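Local coordinates for protein CghA (Chaetomium globosum, PDB 6KBC) that belongs to the fungal Diels-Alderase family, with two calycin-like, strand-rich domains, and holds the ligand WK1 in a pocket, at residues A79-A84 and T89-H94; A60-S65 and V194-H199. All coordinates share one frame; numbering follows the deposited sequence.

How the contacts relate
Contact 1, between 79-84 and 89-94, joins neighbouring strands of one hairpin and is partly buried; contact 2, between 60-65 and 194-199, is wholly buried and brings together strands distant in sequence through side chains alone. The two meet because strand 60-69 pairs with strand 77-85, on the edge away from strand 90-96: Ala-80 N probably bonds to Ser-65 O, and Asn-82 N to Thr-63 O. Chemistry divides by face. Ala-80, Asn-82 and His-94 of contact 1 and Ser-65 of contact 2 reach WK1, whereas Ile-81, Trp-91, Phe-62 and Phe-198 meet behind the strands as one apolar cluster, where Ile-81 CG2 lies 3.4 Å from Phe-62 CE1.

Contact 1 of 2, residues A79-A84 and T89-H94; sequences AAINAA and TVWSQH. With WK1 ((2S)-3-[(2S,4E)-4-[[(1R,2S,4aR,6S,8R,8aS)-2-[(E)-but-2-en-2-yl]-6,8-dimethyl-1,2,4a,5,6,7,8,8a-octahydronaphthalen-1-yl]-oxidanyl-methylidene]-3,5-bis(oxidanylidene)pyrrolidin-2-yl]-2-methyl-2-oxidanyl-propanoic acid), chain B.
Ile-81 and Gln-93 form one hydrogen-bonded pair of this antiparallel hairpin, and Ala-83 and Trp-91 the next. Four backbone bonds result, the shortest being Ala-83 N to Trp-91 O at 2.7 Å. Between them, at the non-hydrogen-bonded pair Asn-82 and Ser-92, the CA of each residue makes a CA-H...O contact with the opposite strand.

The larger apolar side chains, Ile-81 and Trp-91, meet on one face. With CG2 anti to the backbone N, Ile-81 brings that methyl to the edge of the indole, 3.7 Å from Trp-91 CZ3. The aliphatic CG of Gln-93 covers one indole face, offset toward its rim, while Trp-91 NE1 is satisfied by His-199 O. Small Ala-83 packs against Phe-198, whose ring meets the indole edge-to-face.

The polar contacts lie on the other face, that of Asn-82, Ser-92 and His-94. Ser-92 OG donates to Asn-82 OD1 at 2.5 Å, the donor tilted 23° from the amide's carbonyl plane. That bond helps fix the amide's rotation and turns ND2 toward WK1, where it donates to O1 at 2.9 Å. His-94 NE2 gives its hydrogen to WK1 O at 2.6 Å, in the imidazole plane, and Arg-78 bonds to ND1 behind it. Ala-80 CB packs against His-94 CD2 and against the ligand.

Asn-82 and His-94 thus each donate to a different oxygen of the WK1 carboxyl group, a pairing that would probably stabilise negative charge there, with Ser-92 as second-shell support.

Contact 2 of 2, residues A60-S65 and V194-H199; sequences AAFTVS and VDLTFH. With WK1 ((2S)-3-[(2S,4E)-4-[[(1R,2S,4aR,6S,8R,8aS)-2-[(E)-but-2-en-2-yl]-6,8-dimethyl-1,2,4a,5,6,7,8,8a-octahydronaphthalen-1-yl]-oxidanyl-methylidene]-3,5-bis(oxidanylidene)pyrrolidin-2-yl]-2-methyl-2-oxidanyl-propanoic acid), chain B.
Phe-62 reaches across to Leu-196 and Phe-198 from a strand whose backbone stays well away from theirs: the nearest CA atoms, of Phe-62 and Val-194, are 8.6 Å apart. The gap is bridged by side chains, without a hydrogen bond.

Its CB points toward strand 194-199, and the extended first torsion (chi1 179°), with CG opposite the backbone N, carries the ring outward. CG is the first ring atom to meet a partner, the methyl CD1 of Leu-196 at 4.1 Å. Further along, CD1 of Phe-62 lies near that methyl and also 3.8 Å from Phe-198 CZ. CE1 lies 3.5 Å from Leu-196 CD1 and 3.7 Å from Phe-198 CZ, and at the tip CZ still touches the leucine methyl. Leu-196 CD1 therefore sits over one face of the ring, 22° off its normal, in a CH-pi contact. Phe-198 instead presents its edge, with Phe-62 CD1 near the plane of its ring. A long flat residue suits the gap, and a branched leucine supplies a methyl for the face.

On the far side of strand 60-69, Ser-65 OG donates to WK1 O5 at 2.7 Å; a small hydroxyl suits that wall of the pocket.

Strand 77-85 flanks the cluster through Ile-81 and Ala-83, and strand 154-162 through Ile-154 and Leu-158. Trp-85 also meets Phe-198 edge-to-face, so the cluster lies among strands of the N-terminal calycin-like domain.

Contact 1 of 2, residues A79-A84 and T89-H94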
ATOM      1  N   ALA A  79     -12.115  -0.304  -7.489  1.00 34.10           N
ATOM      2  CA  ALA A  79     -10.746   0.136  -7.727  1.00 34.22           C
ATOM      3  C   ALA A  79     -10.690   1.545  -7.171  1.00 34.76           C
ATOM      4  O   ALA A  79     -11.311   2.457  -7.727  1.00 34.69           O
ATOM      5  CB  ALA A  79     -10.367   0.098  -9.206  1.00 32.39           C
ATOM      6  N   ALA A  80      -9.995   1.713  -6.048  1.00 29.51           N
ATOM      7  CA  ALA A  80      -9.896   3.016  -5.406  1.00 33.56           C
ATOM      8  C   ALA A  80      -8.656   3.707  -5.947  1.00 26.94           C
ATOM      9  O   ALA A  80      -7.545   3.189  -5.802  1.00 27.53           O
ATOM     10  CB  ALA A  80      -9.821   2.889  -3.885  1.00 30.04           C
ATOM     11  N   ILE A  81      -8.843   4.880  -6.552  1.00 28.40           N
ATOM     12  CA  ILE A  81      -7.787   5.550  -7.298  1.00 29.55           C
ATOM     13  C   ILE A  81      -7.504   6.909  -6.686  1.00 25.36           C
ATOM     14  O   ILE A  81      -8.428   7.672  -6.386  1.00 27.91           O
ATOM     15  CB  ILE A  81      -8.155   5.714  -8.787  1.00 30.18           C
ATOM     16  CG1 ILE A  81      -8.445   4.357  -9.417  1.00 29.91           C
ATOM     17  CG2 ILE A  81      -7.015   6.407  -9.524  1.00 27.18           C
ATOM     18  CD1 ILE A  81      -9.346   4.446 -10.650  1.00 31.40           C
ATOM     19  N   ASN A  82      -6.222   7.228  -6.546  1.00 25.49           N
ATOM     20  CA  ASN A  82      -5.815   8.554  -6.107  1.00 26.82           C
ATOM     21  C   ASN A  82      -4.665   9.030  -6.977  1.00 23.53           C
ATOM     22  O   ASN A  82      -3.747   8.264  -7.274  1.00 23.90           O
ATOM     23  CB  ASN A  82      -5.389   8.550  -4.640  1.00 23.59           C
ATOM     24  CG  ASN A  82      -6.553   8.307  -3.713  1.00 27.85           C
ATOM     25  OD1 ASN A  82      -7.280   9.235  -3.380  1.00 27.66           O
ATOM     26  ND2 ASN A  82      -6.762   7.049  -3.322  1.00 29.82           N
ATOM     27  N   ALA A  83      -4.698  10.308  -7.341  1.00 22.99           N
ATOM     28  CA  ALA A  83      -3.676  10.880  -8.203  1.00 25.14           C
ATOM     29  C   ALA A  83      -3.373  12.291  -7.732  1.00 24.57           C
ATOM     30  O   ALA A  83      -4.277  13.006  -7.287  1.00 25.04           O
ATOM     31  CB  ALA A  83      -4.135  10.897  -9.674  1.00 23.05           C
ATOM     32  N   ALA A  84      -2.103  12.682  -7.822  1.00 24.80           N
ATOM     33  CA  ALA A  84      -1.663  13.998  -7.385  1.00 25.60           C
ATOM     34  C   ALA A  84      -0.688  14.569  -8.404  1.00 25.15           C
ATOM     35  O   ALA A  84       0.122  13.834  -8.974  1.00 25.05           O
ATOM     36  CB  ALA A  84      -0.995  13.943  -6.003  1.00 24.81           C
ATOM     37  N   THR A  89      -3.194  19.845  -8.165  1.00 30.11           N
ATOM     38  CA  THR A  89      -4.336  19.036  -8.555  1.00 26.87           C
ATOM     39  C   THR A  89      -4.283  17.678  -7.872  1.00 23.58           C
ATOM     40  O   THR A  89      -3.235  17.034  -7.809  1.00 28.29           O
ATOM     41  CB  THR A  89      -4.386  18.831 -10.066  1.00 30.87           C
ATOM     42  OG1 THR A  89      -4.204  20.083 -10.732  1.00 30.19           O
ATOM     43  CG2 THR A  89      -5.725  18.248 -10.453  1.00 29.74           C
ATOM     44  N   VAL A  90      -5.424  17.249  -7.345  1.00 24.01           N
ATOM     45  CA  VAL A  90      -5.574  15.890  -6.859  1.00 26.62           C
ATOM     46  C   VAL A  90      -6.853  15.332  -7.460  1.00 29.27           C
ATOM     47  O   VAL A  90      -7.785  16.070  -7.796  1.00 31.28           O
ATOM     48  CB  VAL A  90      -5.595  15.812  -5.316  1.00 28.29           C
ATOM     49  CG1 VAL A  90      -4.276  16.347  -4.743  1.00 23.93           C
ATOM     50  CG2 VAL A  90      -6.790  16.574  -4.770  1.00 29.11           C
ATOM     51  N   TRP A  91      -6.888  14.016  -7.601  1.00 25.85           N
ATOM     52  CA  TRP A  91      -7.989  13.332  -8.254  1.00 28.04           C
ATOM     53  C   TRP A  91      -8.193  12.014  -7.536  1.00 31.35           C
ATOM     54  O   TRP A  91      -7.270  11.195  -7.466  1.00 31.30           O
ATOM     55  CB  TRP A  91      -7.679  13.106  -9.733  1.00 28.15           C
ATOM     56  CG  TRP A  91      -8.820  12.628 -10.570  1.00 33.69           C
ATOM     57  CD1 TRP A  91      -9.638  13.390 -11.361  1.00 34.13           C
ATOM     58  CD2 TRP A  91      -9.249  11.269 -10.739  1.00 33.39           C
ATOM     59  NE1 TRP A  91     -10.555  12.587 -12.002  1.00 34.75           N
ATOM     60  CE2 TRP A  91     -10.332  11.282 -11.643  1.00 34.86           C
ATOM     61  CE3 TRP A  91      -8.824  10.044 -10.212  1.00 30.13           C
ATOM     62  CZ2 TRP A  91     -10.999  10.115 -12.028  1.00 36.55           C
ATOM     63  CZ3 TRP A  91      -9.481   8.885 -10.601  1.00 35.29           C
ATOM     64  CH2 TRP A  91     -10.558   8.929 -11.502  1.00 35.14           C
ATOM     65  N   SER A  92      -9.391  11.818  -7.000  1.00 28.80           N
ATOM     66  CA  SER A  92      -9.707  10.636  -6.216  1.00 32.42           C
ATOM     67  C   SER A  92     -11.088  10.167  -6.616  1.00 31.16           C
ATOM     68  O   SER A  92     -12.059  10.916  -6.488  1.00 34.31           O
ATOM     69  CB  SER A  92      -9.659  10.928  -4.708  1.00 30.01           C
ATOM     70  OG  SER A  92      -8.352  11.316  -4.298  1.00 32.05           O
ATOM     71  N   GLN A  93     -11.174   8.935  -7.092  1.00 34.39           N
ATOM     72  CA  GLN A  93     -12.468   8.349  -7.388  1.00 38.66           C
ATOM     73  C   GLN A  93     -12.382   6.852  -7.166  1.00 35.65           C
ATOM     74  O   GLN A  93     -11.312   6.249  -7.287  1.00 30.61           O
ATOM     75  CB  GLN A  93     -12.913   8.636  -8.826  1.00 34.69           C
ATOM     76  CG  GLN A  93     -13.397  10.044  -9.079  1.00 41.57           C
ATOM     77  CD  GLN A  93     -14.007  10.180 -10.457  1.00 45.65           C
ATOM     78  OE1 GLN A  93     -14.492   9.200 -11.026  1.00 49.15           O
ATOM     79  NE2 GLN A  93     -13.982  11.392 -11.006  1.00 44.21           N
ATOM     80  N   HIS A  94     -13.523   6.269  -6.828  1.00 32.96           N
ATOM     81  CA  HIS A  94     -13.711   4.830  -6.847  1.00 37.80           C
ATOM     82  C   HIS A  94     -14.413   4.446  -8.135  1.00 38.55           C
ATOM     83  O   HIS A  94     -15.376   5.099  -8.544  1.00 39.87           O
ATOM     84  CB  HIS A  94     -14.549   4.366  -5.660  1.00 38.53           C
ATOM     85  CG  HIS A  94     -13.897   4.591  -4.333  1.00 41.23           C
ATOM     86  ND1 HIS A  94     -14.526   4.315  -3.139  1.00 42.73           N
ATOM     87  CD2 HIS A  94     -12.665   5.052  -4.014  1.00 38.85           C
ATOM     88  CE1 HIS A  94     -13.712   4.606  -2.139  1.00 42.62           C
ATOM     89  NE2 HIS A  94     -12.573   5.049  -2.644  1.00 40.98           N
TER
HETATM   90  O   WK1 B 501     -10.896   5.872  -0.883  1.00 42.02           O
HETATM   91  C17 WK1 B 501      -9.722   5.880  -1.148  1.00 40.34           C
HETATM   92  O1  WK1 B 501      -9.304   6.283  -2.196  1.00 35.21           O
HETATM   93  C19 WK1 B 501      -8.736   5.396  -0.164  1.00 35.90           C
HETATM   94  O2  WK1 B 501      -9.310   5.086   1.060  1.00 39.32           O
HETATM   95  C18 WK1 B 501      -7.753   6.491   0.115  1.00 35.48           C
HETATM   96  C20 WK1 B 501      -8.177   4.157  -0.806  1.00 35.40           C
HETATM   97  C22 WK1 B 501      -6.916   3.745  -0.162  1.00 33.71           C
HETATM   98  N   WK1 B 501      -6.154   2.674  -0.774  1.00 34.23           N
HETATM   99  C21 WK1 B 501      -5.764   1.815   0.162  1.00 36.07           C
HETATM  100  O5  WK1 B 501      -5.033   0.760  -0.113  1.00 32.29           O
HETATM  101  C23 WK1 B 501      -6.971   3.334   1.223  1.00 41.42           C
HETATM  102  O4  WK1 B 501      -7.580   3.982   2.194  1.00 36.88           O
HETATM  103  C24 WK1 B 501      -6.248   2.144   1.512  1.00 39.24           C
HETATM  104  C16 WK1 B 501      -6.083   1.499   2.810  1.00 39.12           C
HETATM  105  O3  WK1 B 501      -6.631   2.056   3.820  1.00 41.47           O
HETATM  106  C9  WK1 B 501      -5.200   0.332   2.960  1.00 38.30           C
HETATM  107  C8  WK1 B 501      -3.828   1.043   3.129  1.00 36.98           C
HETATM  108  C12 WK1 B 501      -3.522   2.268   2.291  1.00 35.88           C
HETATM  109  C13 WK1 B 501      -2.850   2.207   1.163  1.00 34.46           C
HETATM  110  C90 WK1 B 501      -2.571   3.430   0.357  1.00 36.67           C
HETATM  111  C14 WK1 B 501      -3.991   3.606   2.737  1.00 41.16           C
HETATM  112  C7  WK1 B 501      -3.591   1.469   4.546  1.00 39.80           C
HETATM  113  C6  WK1 B 501      -3.716   0.585   5.500  1.00 38.20           C
HETATM  114  C3  WK1 B 501      -4.366  -0.713   5.139  1.00 38.41           C
HETATM  115  C4  WK1 B 501      -5.506  -0.560   4.154  1.00 40.09           C
HETATM  116  C5  WK1 B 501      -5.856  -1.953   3.665  1.00 43.32           C
HETATM  117  C11 WK1 B 501      -7.098  -1.908   2.832  1.00 41.11           C
HETATM  118  C2  WK1 B 501      -4.723  -1.625   6.284  1.00 38.30           C
HETATM  119  C1  WK1 B 501      -4.814  -2.991   5.681  1.00 38.08           C
HETATM  120  C10 WK1 B 501      -4.948  -4.109   6.662  1.00 40.88           C
HETATM  121  C   WK1 B 501      -5.995  -2.992   4.760  1.00 40.47           C

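Contact 2 of 2, residues A60-S65 and V194-H199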
ATOM      1  N   ALA A  60       4.540  14.040  -9.121  1.00 23.18           N
ATOM      2  CA  ALA A  60       3.301  13.345  -9.415  1.00 21.11           C
ATOM      3  C   ALA A  60       3.290  12.052  -8.621  1.00 21.54           C
ATOM      4  O   ALA A  60       4.341  11.510  -8.274  1.00 23.16           O
ATOM      5  CB  ALA A  60       3.139  13.056 -10.913  1.00 23.48           C
ATOM      6  N   ALA A  61       2.090  11.580  -8.324  1.00 21.94           N
ATOM      7  CA  ALA A  61       1.941  10.350  -7.571  1.00 21.97           C
ATOM      8  C   ALA A  61       0.622   9.728  -7.978  1.00 23.69           C
ATOM      9  O   ALA A  61      -0.340  10.428  -8.309  1.00 23.97           O
ATOM     10  CB  ALA A  61       1.974  10.599  -6.048  1.00 21.61           C
ATOM     11  N   PHE A  62       0.575   8.407  -7.928  1.00 22.09           N
ATOM     12  CA  PHE A  62      -0.611   7.698  -8.368  1.00 24.91           C
ATOM     13  C   PHE A  62      -0.694   6.402  -7.587  1.00 20.65           C
ATOM     14  O   PHE A  62       0.314   5.732  -7.384  1.00 23.48           O
ATOM     15  CB  PHE A  62      -0.562   7.388  -9.880  1.00 23.92           C
ATOM     16  CG  PHE A  62      -1.764   6.628 -10.369  1.00 22.69           C
ATOM     17  CD1 PHE A  62      -2.893   7.301 -10.786  1.00 23.07           C
ATOM     18  CD2 PHE A  62      -1.767   5.241 -10.385  1.00 27.28           C
ATOM     19  CE1 PHE A  62      -4.016   6.611 -11.203  1.00 26.85           C
ATOM     20  CE2 PHE A  62      -2.885   4.535 -10.816  1.00 27.94           C
ATOM     21  CZ  PHE A  62      -4.011   5.223 -11.220  1.00 25.64           C
ATOM     22  N   THR A  63      -1.897   6.043  -7.173  1.00 25.17           N
ATOM     23  CA  THR A  63      -2.062   4.759  -6.518  1.00 24.16           C
ATOM     24  C   THR A  63      -3.468   4.264  -6.804  1.00 24.29           C
ATOM     25  O   THR A  63      -4.413   5.051  -6.891  1.00 25.50           O
ATOM     26  CB  THR A  63      -1.794   4.841  -5.006  1.00 23.74           C
ATOM     27  OG1 THR A  63      -1.754   3.517  -4.453  1.00 24.82           O
ATOM     28  CG2 THR A  63      -2.863   5.672  -4.287  1.00 25.64           C
ATOM     29  N   VAL A  64      -3.581   2.960  -6.992  1.00 24.26           N
ATOM     30  CA  VAL A  64      -4.867   2.306  -7.149  1.00 26.42           C
ATOM     31  C   VAL A  64      -4.848   1.065  -6.275  1.00 26.64           C
ATOM     32  O   VAL A  64      -3.846   0.341  -6.227  1.00 29.11           O
ATOM     33  CB  VAL A  64      -5.147   1.958  -8.632  1.00 27.32           C
ATOM     34  CG1 VAL A  64      -4.015   1.113  -9.215  1.00 24.62           C
ATOM     35  CG2 VAL A  64      -6.477   1.260  -8.778  1.00 26.84           C
ATOM     36  N   SER A  65      -5.934   0.843  -5.552  1.00 25.99           N
ATOM     37  CA  SER A  65      -6.132  -0.404  -4.834  1.00 29.63           C
ATOM     38  C   SER A  65      -7.342  -1.079  -5.452  1.00 29.60           C
ATOM     39  O   SER A  65      -8.420  -0.481  -5.513  1.00 31.43           O
ATOM     40  CB  SER A  65      -6.332  -0.172  -3.328  1.00 28.82           C
ATOM     41  OG  SER A  65      -5.107   0.215  -2.726  1.00 27.23           O
ATOM     42  N   VAL A 194       3.732   5.812 -16.345  1.00 29.62           N
ATOM     43  CA  VAL A 194       2.341   6.209 -16.284  1.00 26.76           C
ATOM     44  C   VAL A 194       2.003   6.948 -17.569  1.00 26.15           C
ATOM     45  O   VAL A 194       2.786   7.773 -18.047  1.00 27.13           O
ATOM     46  CB  VAL A 194       2.086   7.089 -15.046  1.00 32.26           C
ATOM     47  CG1 VAL A 194       0.732   7.696 -15.115  1.00 29.46           C
ATOM     48  CG2 VAL A 194       2.249   6.251 -13.772  1.00 31.98           C
ATOM     49  N   ASP A 195       0.835   6.661 -18.124  1.00 26.68           N
ATOM     50  CA  ASP A 195       0.361   7.432 -19.267  1.00 32.54           C
ATOM     51  C   ASP A 195      -1.160   7.448 -19.132  1.00 31.57           C
ATOM     52  O   ASP A 195      -1.859   6.553 -19.612  1.00 32.27           O
ATOM     53  CB  ASP A 195       0.847   6.835 -20.584  1.00 32.43           C
ATOM     54  CG  ASP A 195       0.366   7.610 -21.801  1.00 37.45           C
ATOM     55  OD1 ASP A 195      -0.265   8.673 -21.625  1.00 38.87           O
ATOM     56  OD2 ASP A 195       0.688   7.187 -22.934  1.00 40.02           O
ATOM     57  N   LEU A 196      -1.655   8.448 -18.418  1.00 31.50           N
ATOM     58  CA  LEU A 196      -3.021   8.442 -17.940  1.00 31.28           C
ATOM     59  C   LEU A 196      -3.688   9.749 -18.320  1.00 32.21           C
ATOM     60  O   LEU A 196      -3.036  10.794 -18.397  1.00 29.98           O
ATOM     61  CB  LEU A 196      -3.077   8.266 -16.399  1.00 31.28           C
ATOM     62  CG  LEU A 196      -2.753   6.885 -15.830  1.00 32.50           C
ATOM     63  CD1 LEU A 196      -2.538   7.019 -14.329  1.00 34.38           C
ATOM     64  CD2 LEU A 196      -3.878   5.912 -16.106  1.00 30.49           C
ATOM     65  N   THR A 197      -5.000   9.680 -18.530  1.00 30.42           N
ATOM     66  CA  THR A 197      -5.807  10.863 -18.780  1.00 34.42           C
ATOM     67  C   THR A 197      -6.956  10.872 -17.792  1.00 36.49           C
ATOM     68  O   THR A 197      -7.703   9.892 -17.698  1.00 36.52           O
ATOM     69  CB  THR A 197      -6.329  10.898 -20.223  1.00 35.32           C
ATOM     70  OG1 THR A 197      -5.218  10.809 -21.114  1.00 35.41           O
ATOM     71  CG2 THR A 197      -7.082  12.191 -20.491  1.00 39.52           C
ATOM     72  N   PHE A 198      -7.071  11.969 -17.044  1.00 34.42           N
ATOM     73  CA  PHE A 198      -8.090  12.144 -16.020  1.00 38.59           C
ATOM     74  C   PHE A 198      -9.049  13.239 -16.454  1.00 43.97           C
ATOM     75  O   PHE A 198      -8.626  14.281 -16.968  1.00 42.36           O
ATOM     76  CB  PHE A 198      -7.484  12.555 -14.673  1.00 32.80           C
ATOM     77  CG  PHE A 198      -6.505  11.568 -14.103  1.00 33.39           C
ATOM     78  CD1 PHE A 198      -5.206  11.508 -14.575  1.00 28.50           C
ATOM     79  CD2 PHE A 198      -6.868  10.741 -13.047  1.00 32.68           C
ATOM     80  CE1 PHE A 198      -4.294  10.622 -14.032  1.00 27.53           C
ATOM     81  CE2 PHE A 198      -5.964   9.853 -12.505  1.00 27.49           C
ATOM     82  CZ  PHE A 198      -4.675   9.791 -13.003  1.00 29.35           C
ATOM     83  N   HIS A 199     -10.332  13.021 -16.220  1.00 41.13           N
ATOM     84  CA  HIS A 199     -11.336  14.036 -16.499  1.00 46.88           C
ATOM     85  C   HIS A 199     -11.608  14.798 -15.209  1.00 45.64           C
ATOM     86  O   HIS A 199     -12.004  14.202 -14.202  1.00 44.88           O
ATOM     87  CB  HIS A 199     -12.588  13.395 -17.102  1.00 48.46           C
ATOM     88  CG  HIS A 199     -12.310  12.670 -18.393  1.00 56.24           C
ATOM     89  ND1 HIS A 199     -11.611  11.480 -18.448  1.00 54.78           N
ATOM     90  CD2 HIS A 199     -12.607  12.985 -19.678  1.00 53.27           C
ATOM     91  CE1 HIS A 199     -11.500  11.088 -19.705  1.00 51.77           C
ATOM     92  NE2 HIS A 199     -12.100  11.982 -20.471  1.00 60.88           N
TER
HETATM   93  O   WK1 B 501     -10.896   5.872  -0.883  1.00 42.02           O
HETATM   94  C17 WK1 B 501      -9.722   5.880  -1.148  1.00 40.34           C
HETATM   95  O1  WK1 B 501      -9.304   6.283  -2.196  1.00 35.21           O
HETATM   96  C19 WK1 B 501      -8.736   5.396  -0.164  1.00 35.90           C
HETATM   97  O2  WK1 B 501      -9.310   5.086   1.060  1.00 39.32           O
HETATM   98  C18 WK1 B 501      -7.753   6.491   0.115  1.00 35.48           C
HETATM   99  C20 WK1 B 501      -8.177   4.157  -0.806  1.00 35.40           C
HETATM  100  C22 WK1 B 501      -6.916   3.745  -0.162  1.00 33.71           C
HETATM  101  N   WK1 B 501      -6.154   2.674  -0.774  1.00 34.23           N
HETATM  102  C21 WK1 B 501      -5.764   1.815   0.162  1.00 36.07           C
HETATM  103  O5  WK1 B 501      -5.033   0.760  -0.113  1.00 32.29           O
HETATM  104  C23 WK1 B 501      -6.971   3.334   1.223  1.00 41.42           C
HETATM  105  O4  WK1 B 501      -7.580   3.982   2.194  1.00 36.88           O
HETATM  106  C24 WK1 B 501      -6.248   2.144   1.512  1.00 39.24           C
HETATM  107  C16 WK1 B 501      -6.083   1.499   2.810  1.00 39.12           C
HETATM  108  O3  WK1 B 501      -6.631   2.056   3.820  1.00 41.47           O
HETATM  109  C9  WK1 B 501      -5.200   0.332   2.960  1.00 38.30           C
HETATM  110  C8  WK1 B 501      -3.828   1.043   3.129  1.00 36.98           C
HETATM  111  C12 WK1 B 501      -3.522   2.268   2.291  1.00 35.88           C
HETATM  112  C13 WK1 B 501      -2.850   2.207   1.163  1.00 34.46           C
HETATM  113  C90 WK1 B 501      -2.571   3.430   0.357  1.00 36.67           C
HETATM  114  C14 WK1 B 501      -3.991   3.606   2.737  1.00 41.16           C
HETATM  115  C7  WK1 B 501      -3.591   1.469   4.546  1.00 39.80           C
HETATM  116  C6  WK1 B 501      -3.716   0.585   5.500  1.00 38.20           C
HETATM  117  C3  WK1 B 501      -4.366  -0.713   5.139  1.00 38.41           C
HETATM  118  C4  WK1 B 501      -5.506  -0.560   4.154  1.00 40.09           C
HETATM  119  C5  WK1 B 501      -5.856  -1.953   3.665  1.00 43.32           C
HETATM  120  C11 WK1 B 501      -7.098  -1.908   2.832  1.00 41.11           C
HETATM  121  C2  WK1 B 501      -4.723  -1.625   6.284  1.00 38.30           C
HETATM  122  C1  WK1 B 501      -4.814  -2.991   5.681  1.00 38.08           C
HETATM  123  C10 WK1 B 501      -4.948  -4.109   6.662  1.00 40.88           C
HETATM  124  C   WK1 B 501      -5.995  -2.992   4.760  1.00 40.47           C